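Local coordinates for beta-galactosidase (PDB 4CUB), which probably hydrolyses terminal beta-D-galactosides, the part modelled here being a small all-beta domain that binds a galactose-containing sugar, at residues N47-W52 with R169-T174. Residues are numbered along the deposited sequence; the frame is centred on the assembly and turned at random.
Sequences NRWTNW and RGTSIT. With CA (calcium ion), chain E; GAL (beta-D-galactopyranose), chain C; EDO (1,2-ethanediol), chain G.
Trp49 and Ile173 form an antiparallel hydrogen-bonded pair at the centre of this contact: Trp49 N gives its hydrogen to Ile173 O at 2.8 Å, and Ile173 N returns a nearly straight bond to Trp49 O (171°). The Trp49 indole, CG anti to the backbone N (chi1 167°), lies on the same face of the sheet as Ile173 and brings CZ3 to 3.7 Å from Thr171 O, while NE1 is hydrogen-bonded to Ser25. Here the packing is tight: Met162 of the strand 157-164 packs against both Trp49 and Ile173, and Val61 against Trp49. Two residues on, Asn51 imitates a strand residue: its backbone N donates to Thr171 O, and its OD1, instead of its carbonyl, takes Thr171 N at 2.8 Å. A water links Asn51 ND2 to Thr171 OG1.

The other end is joined by calcium. Asn47 OD1 and Thr174 O both bind the ion, with Asn33, Asp36, Leu38 and Glu175 completing the site, and Thr174 OG1 donates to Asn47 O.

Thr50 and Ser172 face the sugar side. Ser172 OG sits 3.3 Å from Arg48 CD, beside the extended chain whose NE reaches galactose O3 at 3.0 Å and whose NH2 reaches O4 at 2.7 Å; Asp29 and Asp86 hydrogen-bond to the same sugar, and Thr50 OG1 is hydrogen-bonded to Asp29. Trp52 lays one ring face under galactose C5, a CH-pi type of packing. Beyond it the contact loosens: the exposed Arg169 runs alongside, its guanidinium face over Trp52 CZ2 but tilted 45° from the ring, with NH2 bonded to Asn53. An aromatic platform beside an arginine that grips the O3 and O4 hydroxyls is a familiar carbohydrate-binding arrangement, and its geometry suits the axial O4 of galactose.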
ATOM      1  N   ASN A  47      -3.629   0.101 -15.203  1.00 15.72           N
ATOM      2  CA  ASN A  47      -3.096   0.956 -14.159  1.00 15.57           C
ATOM      3  C   ASN A  47      -3.143   0.215 -12.852  1.00 15.29           C
ATOM      4  O   ASN A  47      -4.218   0.049 -12.272  1.00 16.51           O
ATOM      5  CB  ASN A  47      -3.898   2.254 -14.038  1.00 15.07           C
ATOM      6  CG  ASN A  47      -3.337   3.161 -12.959  1.00 15.06           C
ATOM      7  OD1 ASN A  47      -3.802   3.144 -11.824  1.00 14.76           O
ATOM      8  ND2 ASN A  47      -2.291   3.913 -13.295  1.00 14.87           N
ATOM      9  N   ARG A  48      -1.991  -0.224 -12.369  1.00 15.85           N
ATOM     10  CA  ARG A  48      -1.971  -1.132 -11.202  1.00 15.74           C
ATOM     11  C   ARG A  48      -0.579  -1.431 -10.715  1.00 15.27           C
ATOM     12  O   ARG A  48       0.377  -1.377 -11.484  1.00 15.56           O
ATOM     13  CB  ARG A  48      -2.728  -2.441 -11.496  1.00 16.29           C
ATOM     14  CG  ARG A  48      -2.177  -3.292 -12.643  1.00 16.71           C
ATOM     15  CD  ARG A  48      -3.087  -4.491 -12.920  1.00 17.34           C
ATOM     16  NE  ARG A  48      -2.701  -5.251 -14.112  1.00 17.41           N
ATOM     17  CZ  ARG A  48      -3.190  -5.034 -15.332  1.00 17.79           C
ATOM     18  NH1 ARG A  48      -4.101  -4.069 -15.552  1.00 17.52           N
ATOM     19  NH2 ARG A  48      -2.756  -5.774 -16.349  1.00 16.09           N
ATOM     20  N   TRP A  49      -0.459  -1.680  -9.416  1.00 15.13           N
ATOM     21  CA  TRP A  49       0.715  -2.339  -8.876  1.00 15.22           C
ATOM     22  C   TRP A  49       0.391  -3.815  -8.892  1.00 15.76           C
ATOM     23  O   TRP A  49      -0.758  -4.185  -8.586  1.00 17.02           O
ATOM     24  CB  TRP A  49       1.013  -1.918  -7.423  1.00 13.73           C
ATOM     25  CG  TRP A  49       2.041  -2.841  -6.786  1.00 13.46           C
ATOM     26  CD1 TRP A  49       3.404  -2.722  -6.858  1.00 12.95           C
ATOM     27  CD2 TRP A  49       1.780  -4.033  -6.026  1.00 13.06           C
ATOM     28  NE1 TRP A  49       4.001  -3.748  -6.170  1.00 13.45           N
ATOM     29  CE2 TRP A  49       3.031  -4.573  -5.656  1.00 13.06           C
ATOM     30  CE3 TRP A  49       0.607  -4.690  -5.612  1.00 12.62           C
ATOM     31  CZ2 TRP A  49       3.153  -5.763  -4.894  1.00 13.02           C
ATOM     32  CZ3 TRP A  49       0.727  -5.862  -4.840  1.00 12.61           C
ATOM     33  CH2 TRP A  49       1.988  -6.389  -4.500  1.00 12.47           C
ATOM     34  N   THR A  50       1.375  -4.663  -9.228  1.00 15.46           N
ATOM     35  CA  THR A  50       1.229  -6.122  -9.033  1.00 15.17           C
ATOM     36  C   THR A  50       2.583  -6.659  -8.714  1.00 15.54           C
ATOM     37  O   THR A  50       3.577  -6.027  -9.052  1.00 14.45           O
ATOM     38  CB  THR A  50       0.743  -6.931 -10.275  1.00 15.37           C
ATOM     39  OG1 THR A  50       1.844  -7.156 -11.178  1.00 14.33           O
ATOM     40  CG2 THR A  50      -0.406  -6.245 -11.012  1.00 14.26           C
ATOM     41  N   ASN A  51       2.626  -7.824  -8.058  1.00 15.90           N
ATOM     42  CA  ASN A  51       3.838  -8.628  -8.062  1.00 15.64           C
ATOM     43  C   ASN A  51       3.728  -9.879  -8.947  1.00 16.02           C
ATOM     44  O   ASN A  51       4.240 -10.953  -8.594  1.00 15.42           O
ATOM     45  CB  ASN A  51       4.308  -8.957  -6.629  1.00 17.15           C
ATOM     46  CG  ASN A  51       3.332  -9.840  -5.849  1.00 17.44           C
ATOM     47  OD1 ASN A  51       2.191 -10.093  -6.262  1.00 16.24           O
ATOM     48  ND2 ASN A  51       3.802 -10.330  -4.697  1.00 17.50           N
ATOM     49  N   TRP A  52       3.064  -9.746 -10.099  1.00 16.46           N
ATOM     50  CA  TRP A  52       2.878 -10.878 -11.031  1.00 17.53           C
ATOM     51  C   TRP A  52       4.221 -11.499 -11.435  1.00 17.80           C
ATOM     52  O   TRP A  52       5.093 -10.796 -11.931  1.00 16.25           O
ATOM     53  CB  TRP A  52       2.149 -10.400 -12.287  1.00 18.94           C
ATOM     54  CG  TRP A  52       1.910 -11.465 -13.382  1.00 20.01           C
ATOM     55  CD1 TRP A  52       0.845 -12.318 -13.475  1.00 20.12           C
ATOM     56  CD2 TRP A  52       2.713 -11.699 -14.563  1.00 20.84           C
ATOM     57  NE1 TRP A  52       0.952 -13.099 -14.621  1.00 21.25           N
ATOM     58  CE2 TRP A  52       2.086 -12.733 -15.304  1.00 21.34           C
ATOM     59  CE3 TRP A  52       3.900 -11.135 -15.060  1.00 21.40           C
ATOM     60  CZ2 TRP A  52       2.617 -13.229 -16.508  1.00 22.65           C
ATOM     61  CZ3 TRP A  52       4.437 -11.638 -16.242  1.00 21.71           C
ATOM     62  CH2 TRP A  52       3.787 -12.670 -16.960  1.00 21.72           C
ATOM     63  N   ARG A 169      -0.772 -15.661 -10.173  1.00 20.79           N
ATOM     64  CA  ARG A 169       0.700 -15.426 -10.183  1.00 19.96           C
ATOM     65  C   ARG A 169       1.120 -14.132  -9.465  1.00 18.70           C
ATOM     66  O   ARG A 169       2.316 -13.801  -9.388  1.00 18.18           O
ATOM     67  CB  ARG A 169       1.265 -15.498 -11.610  1.00 21.08           C
ATOM     68  CG  ARG A 169       1.188 -16.901 -12.203  1.00 23.22           C
ATOM     69  CD  ARG A 169       1.501 -16.935 -13.694  1.00 25.89           C
ATOM     70  NE  ARG A 169       2.931 -16.749 -13.966  1.00 27.44           N
ATOM     71  CZ  ARG A 169       3.451 -16.605 -15.187  1.00 28.80           C
ATOM     72  NH1 ARG A 169       2.662 -16.619 -16.255  1.00 27.31           N
ATOM     73  NH2 ARG A 169       4.766 -16.437 -15.341  1.00 28.53           N
ATOM     74  N   GLY A 170       0.144 -13.420  -8.900  1.00 18.04           N
ATOM     75  CA  GLY A 170       0.442 -12.250  -8.065  1.00 16.17           C
ATOM     76  C   GLY A 170      -0.775 -11.570  -7.446  1.00 16.06           C
ATOM     77  O   GLY A 170      -1.917 -11.931  -7.724  1.00 14.62           O
ATOM     78  N   THR A 171      -0.513 -10.585  -6.589  1.00 15.97           N
ATOM     79  CA  THR A 171      -1.565  -9.749  -6.010  1.00 15.93           C
ATOM     80  C   THR A 171      -1.589  -8.466  -6.853  1.00 16.00           C
ATOM     81  O   THR A 171      -0.578  -8.110  -7.435  1.00 15.28           O
ATOM     82  CB  THR A 171      -1.291  -9.460  -4.518  1.00 15.97           C
ATOM     83  OG1 THR A 171      -1.216 -10.706  -3.797  1.00 17.52           O
ATOM     84  CG2 THR A 171      -2.394  -8.636  -3.915  1.00 16.66           C
ATOM     85  N   SER A 172      -2.734  -7.785  -6.899  1.00 14.90           N
ATOM     86  CA  SER A 172      -2.906  -6.643  -7.779  1.00 14.47           C
ATOM     87  C   SER A 172      -3.747  -5.563  -7.133  1.00 14.01           C
ATOM     88  O   SER A 172      -4.829  -5.863  -6.593  1.00 14.80           O
ATOM     89  CB  SER A 172      -3.587  -7.101  -9.080  1.00 13.95           C
ATOM     90  OG  SER A 172      -3.654  -6.027 -10.001  1.00 13.49           O
ATOM     91  N   ILE A 173      -3.278  -4.315  -7.226  1.00 13.15           N
ATOM     92  CA  ILE A 173      -3.985  -3.145  -6.651  1.00 12.95           C
ATOM     93  C   ILE A 173      -3.970  -1.964  -7.651  1.00 13.28           C
ATOM     94  O   ILE A 173      -2.913  -1.495  -8.066  1.00 13.52           O
ATOM     95  CB  ILE A 173      -3.337  -2.676  -5.301  1.00 12.30           C
ATOM     96  CG1 ILE A 173      -3.454  -3.748  -4.213  1.00 12.50           C
ATOM     97  CG2 ILE A 173      -3.946  -1.371  -4.796  1.00 12.28           C
ATOM     98  CD1 ILE A 173      -2.579  -3.482  -2.999  1.00 13.12           C
ATOM     99  N   THR A 174      -5.134  -1.466  -8.025  1.00 13.57           N
ATOM    100  CA  THR A 174      -5.151  -0.282  -8.891  1.00 14.04           C
ATOM    101  C   THR A 174      -4.951   1.067  -8.154  1.00 13.77           C
ATOM    102  O   THR A 174      -4.354   2.018  -8.713  1.00 13.64           O
ATOM    103  CB  THR A 174      -6.386  -0.262  -9.822  1.00 13.70           C
ATOM    104  OG1 THR A 174      -6.320   0.917 -10.630  1.00 15.06           O
ATOM    105  CG2 THR A 174      -7.704  -0.228  -9.033  1.00 14.36           C
TER
HETATM  106 CA    CA E2645      -3.996   4.087  -9.643  1.00 15.58          CA
HETATM  107  C1  GAL C   2       1.206  -9.107 -17.257  1.00 26.78           C
HETATM  108  C2  GAL C   2       0.934  -7.744 -16.598  1.00 26.20           C
HETATM  109  C3  GAL C   2       0.330  -7.913 -15.193  1.00 23.46           C
HETATM  110  C4  GAL C   2      -0.860  -8.871 -15.222  1.00 23.41           C
HETATM  111  C5  GAL C   2      -0.442 -10.209 -15.846  1.00 23.03           C
HETATM  112  C6  GAL C   2      -1.624 -11.168 -16.033  1.00 23.45           C
HETATM  113  O2  GAL C   2       2.132  -7.005 -16.497  1.00 25.76           O
HETATM  114  O3  GAL C   2      -0.074  -6.672 -14.642  1.00 22.50           O
HETATM  115  O4  GAL C   2      -1.940  -8.287 -15.931  1.00 19.03           O
HETATM  116  O5  GAL C   2       0.073  -9.956 -17.143  1.00 24.94           O
HETATM  117  O6  GAL C   2      -2.039 -11.762 -14.824  1.00 23.21           O
HETATM  118  C1  EDO G2647       0.930   0.578 -16.172  1.00 25.44           C
HETATM  119  O1  EDO G2647       2.165   0.777 -15.473  1.00 23.23           O
HETATM  120  C2  EDO G2647       0.509  -0.881 -16.018  1.00 25.77           C
HETATM  121  O2  EDO G2647       0.059  -1.126 -14.674  1.00 24.09           O
HETATM  122  O   HOH W   1       1.305 -10.889  -2.754  1.00 19.33           O